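MOSUB1, transcription cofactor (Magnaporthe oryzae, PDB 4AGH) binds single-stranded DNA and, as a member of the PC4 family, probably acts as a transcription coactivator. Local coordinates at residues I70-E75 with G83-G88. Sequence-based numbering, arbitrary orientation.
Sequences IREYYE and GKKGIG
Arg71 lies across Gly86, and its side chain reaches back over the turn to Gly83. Its CB lies near Lys85 O and Gly86 CA. CG, anti to the backbone N (chi1 -174°), lies near the carbonyl oxygens of Lys85 and Gly83, and Arg71 CD passes Gly83 O at 3.3 Å. A bend at chi3 then turns NE so that the guanidinium folds back toward Gly86. Gly86 CA lies 3.6 Å above one guanidinium face, offset toward the rim, while Gly86 C and Ile87 N are over one face near NH2. Arg71 NH1 donates to Gly83 O at 2.9 Å, in the carbonyl plane but 19° out of the guanidinium plane. In-plane waters link NH1 to Lys84 O and both terminal nitrogens to Gly86 O.

Regular antiparallel pairing is limited to 70-71 with 86-87. Ile70 and Ile87 form a hydrogen-bonded pair, Ile70 N to Ile87 O being 2.9 Å. At the non-hydrogen-bonded pair, the bare CA of Gly86 comes within 3.8 Å of Arg71 CA. Glu72 then holds both ends of the turn: its N reaches Lys85 O at 2.8 Å, nearly straight (177°), and Gly83 N returns to Glu72 O at 3.0 Å. The Glu72 and Lys85 side chains run the same way, but OE1 makes its salt bridge with Arg55 of the same chain. On the other face, Ile70 packs on Ile70 of the second subunit.

Strand 65-76 thus pairs with both 79-83 and 86-90 within the PC4-type sheet. The guanidinium gives one direct bond, to Gly83 O, and meets Lys84 O and Gly86 O through two waters; its positive charge would be expected to suit these carbonyls.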
ATOM      1  N   ILE A  70       0.881   2.477   5.188  1.00 14.88           N
ATOM      2  CA  ILE A  70       0.208   3.290   4.197  1.00 14.88           C
ATOM      3  C   ILE A  70      -1.096   3.741   4.846  1.00 16.33           C
ATOM      4  O   ILE A  70      -1.940   2.911   5.170  1.00 17.56           O
ATOM      5  CB  ILE A  70      -0.085   2.445   2.955  1.00 15.74           C
ATOM      6  CG1 ILE A  70       1.206   1.752   2.490  1.00 20.78           C
ATOM      7  CG2 ILE A  70      -0.698   3.309   1.859  1.00 19.70           C
ATOM      8  CD1 ILE A  70       0.999   0.762   1.346  1.00 26.84           C
ATOM      9  N   ARG A  71      -1.266   5.045   5.057  1.00 15.29           N
ATOM     10  CA  ARG A  71      -2.369   5.457   5.920  1.00 16.04           C
ATOM     11  C   ARG A  71      -2.839   6.861   5.625  1.00 18.33           C
ATOM     12  O   ARG A  71      -2.038   7.726   5.296  1.00 18.49           O
ATOM     13  CB  ARG A  71      -1.935   5.366   7.388  1.00 17.65           C
ATOM     14  CG  ARG A  71      -3.062   5.648   8.375  1.00 19.43           C
ATOM     15  CD  ARG A  71      -2.748   5.146   9.765  1.00 24.35           C
ATOM     16  NE  ARG A  71      -2.439   3.714   9.804  1.00 24.32           N
ATOM     17  CZ  ARG A  71      -3.336   2.732   9.837  1.00 22.48           C
ATOM     18  NH1 ARG A  71      -4.645   2.988   9.790  1.00 20.57           N
ATOM     19  NH2 ARG A  71      -2.914   1.469   9.886  1.00 22.20           N
ATOM     20  N   GLU A  72      -4.147   7.071   5.747  1.00 17.77           N
ATOM     21  CA  GLU A  72      -4.711   8.399   5.607  1.00 16.33           C
ATOM     22  C   GLU A  72      -4.751   9.075   6.965  1.00 18.29           C
ATOM     23  O   GLU A  72      -5.177   8.478   7.959  1.00 18.89           O
ATOM     24  CB  GLU A  72      -6.122   8.324   5.022  1.00 15.61           C
ATOM     25  CG  GLU A  72      -6.791   9.693   4.907  1.00 18.65           C
ATOM     26  CD  GLU A  72      -8.084   9.646   4.124  1.00 27.72           C
ATOM     27  OE1 GLU A  72      -8.147   8.918   3.116  1.00 28.86           O
ATOM     28  OE2 GLU A  72      -9.040  10.350   4.515  1.00 30.34           O
ATOM     29  N   TYR A  73      -4.307  10.327   6.993  1.00 17.60           N
ATOM     30  CA  TYR A  73      -4.328  11.131   8.205  1.00 16.65           C
ATOM     31  C   TYR A  73      -5.509  12.090   8.146  1.00 19.59           C
ATOM     32  O   TYR A  73      -5.957  12.448   7.060  1.00 27.02           O
ATOM     33  CB  TYR A  73      -3.009  11.887   8.342  1.00 19.81           C
ATOM     34  CG  TYR A  73      -1.922  11.011   8.924  1.00 22.48           C
ATOM     35  CD1 TYR A  73      -1.509   9.856   8.267  1.00 23.38           C
ATOM     36  CD2 TYR A  73      -1.322  11.332  10.136  1.00 26.08           C
ATOM     37  CE1 TYR A  73      -0.527   9.036   8.811  1.00 22.45           C
ATOM     38  CE2 TYR A  73      -0.347  10.534  10.684  1.00 25.07           C
ATOM     39  CZ  TYR A  73       0.050   9.385  10.021  1.00 26.65           C
ATOM     40  OH  TYR A  73       1.028   8.589  10.584  1.00 28.43           O
ATOM     41  N   TYR A  74      -6.041  12.464   9.304  1.00 18.08           N
ATOM     42  CA  TYR A  74      -7.065  13.506   9.353  1.00 21.24           C
ATOM     43  C   TYR A  74      -6.526  14.690  10.131  1.00 22.14           C
ATOM     44  O   TYR A  74      -5.566  14.555  10.877  1.00 24.54           O
ATOM     45  CB  TYR A  74      -8.376  12.989   9.960  1.00 22.22           C
ATOM     46  CG  TYR A  74      -8.325  12.602  11.429  1.00 21.76           C
ATOM     47  CD1 TYR A  74      -8.539  13.545  12.425  1.00 23.49           C
ATOM     48  CD2 TYR A  74      -8.091  11.280  11.814  1.00 22.70           C
ATOM     49  CE1 TYR A  74      -8.514  13.194  13.767  1.00 25.47           C
ATOM     50  CE2 TYR A  74      -8.066  10.916  13.153  1.00 24.25           C
ATOM     51  CZ  TYR A  74      -8.268  11.877  14.126  1.00 24.14           C
ATOM     52  OH  TYR A  74      -8.249  11.532  15.460  1.00 28.70           O
ATOM     53  N   GLU A  75      -7.134  15.860   9.940  1.00 22.96           N
ATOM     54  CA  GLU A  75      -6.688  17.066  10.626  1.00 25.85           C
ATOM     55  C   GLU A  75      -7.694  17.484  11.688  1.00 29.55           C
ATOM     56  O   GLU A  75      -8.884  17.630  11.407  1.00 27.57           O
ATOM     57  CB  GLU A  75      -6.455  18.213   9.632  1.00 28.31           C
ATOM     58  CG  GLU A  75      -5.927  19.491  10.291  1.00 30.14           C
ATOM     59  CD  GLU A  75      -5.606  20.607   9.300  1.00 37.50           C
ATOM     60  OE1 GLU A  75      -5.769  20.407   8.080  1.00 49.77           O
ATOM     61  OE2 GLU A  75      -5.190  21.691   9.747  1.00 43.39           O
ATOM     62  N   GLY A  83      -5.449   8.101  10.893  1.00 20.06           N
ATOM     63  CA  GLY A  83      -6.824   7.643  10.919  1.00 18.74           C
ATOM     64  C   GLY A  83      -6.934   6.151  10.672  1.00 21.09           C
ATOM     65  O   GLY A  83      -5.935   5.433  10.599  1.00 20.23           O
ATOM     66  N   LYS A  84      -8.170   5.693  10.527  1.00 20.57           N
ATOM     67  CA  LYS A  84      -8.474   4.276  10.447  1.00 19.91           C
ATOM     68  C   LYS A  84      -8.269   3.688   9.049  1.00 20.65           C
ATOM     69  O   LYS A  84      -8.197   2.473   8.888  1.00 23.34           O
ATOM     70  CB  LYS A  84      -9.911   4.035  10.909  1.00 29.13           C
ATOM     71  CG  LYS A  84     -10.036   2.921  11.934  1.00 50.03           C
ATOM     72  CD  LYS A  84      -9.206   3.232  13.171  1.00 60.68           C
ATOM     73  CE  LYS A  84      -9.364   2.148  14.226  1.00 69.47           C
ATOM     74  NZ  LYS A  84      -8.489   2.376  15.411  1.00 72.55           N
ATOM     75  N   LYS A  85      -8.177   4.543   8.039  1.00 19.12           N
ATOM     76  CA  LYS A  85      -7.987   4.053   6.680  1.00 19.80           C
ATOM     77  C   LYS A  85      -6.496   3.869   6.433  1.00 19.02           C
ATOM     78  O   LYS A  85      -5.770   4.836   6.247  1.00 20.19           O
ATOM     79  CB  LYS A  85      -8.584   5.026   5.662  1.00 19.95           C
ATOM     80  CG  LYS A  85     -10.110   5.203   5.790  1.00 21.52           C
ATOM     81  CD  LYS A  85     -10.647   6.285   4.858  1.00 24.14           C
ATOM     82  CE  LYS A  85     -12.158   6.469   5.041  1.00 30.72           C
ATOM     83  NZ  LYS A  85     -12.702   7.575   4.200  1.00 33.44           N
ATOM     84  N   GLY A  86      -6.041   2.628   6.447  1.00 18.82           N
ATOM     85  CA  GLY A  86      -4.623   2.357   6.262  1.00 17.12           C
ATOM     86  C   GLY A  86      -4.264   0.942   6.639  1.00 22.00           C
ATOM     87  O   GLY A  86      -5.097   0.177   7.134  1.00 19.60           O
ATOM     88  N   ILE A  87      -2.998   0.602   6.428  1.00 17.55           N
ATOM     89  CA  ILE A  87      -2.526  -0.733   6.730  1.00 15.28           C
ATOM     90  C   ILE A  87      -1.025  -0.669   6.980  1.00 17.57           C
ATOM     91  O   ILE A  87      -0.326   0.159   6.385  1.00 18.31           O
ATOM     92  CB  ILE A  87      -2.894  -1.701   5.586  1.00 16.03           C
ATOM     93  CG1 ILE A  87      -2.556  -3.154   5.962  1.00 18.56           C
ATOM     94  CG2 ILE A  87      -2.212  -1.282   4.296  1.00 17.19           C
ATOM     95  CD1 ILE A  87      -3.127  -4.167   4.953  1.00 18.84           C
ATOM     96  N   GLY A  88      -0.553  -1.492   7.915  1.00 16.33           N
ATOM     97  CA  GLY A  88       0.864  -1.577   8.214  1.00 14.40           C
ATOM     98  C   GLY A  88       1.406  -2.886   7.678  1.00 14.65           C
ATOM     99  O   GLY A  88       1.109  -3.951   8.216  1.00 19.35           O
TER
HETATM  100  O   HOH W   1      -4.719  -0.962  10.137  1.00 39.51           O
HETATM  101  O   HOH W   2      -6.375   0.502   9.809  1.00 40.84           O
HETATM  102  O   HOH W   3     -11.580   9.819   4.356  1.00 40.39           O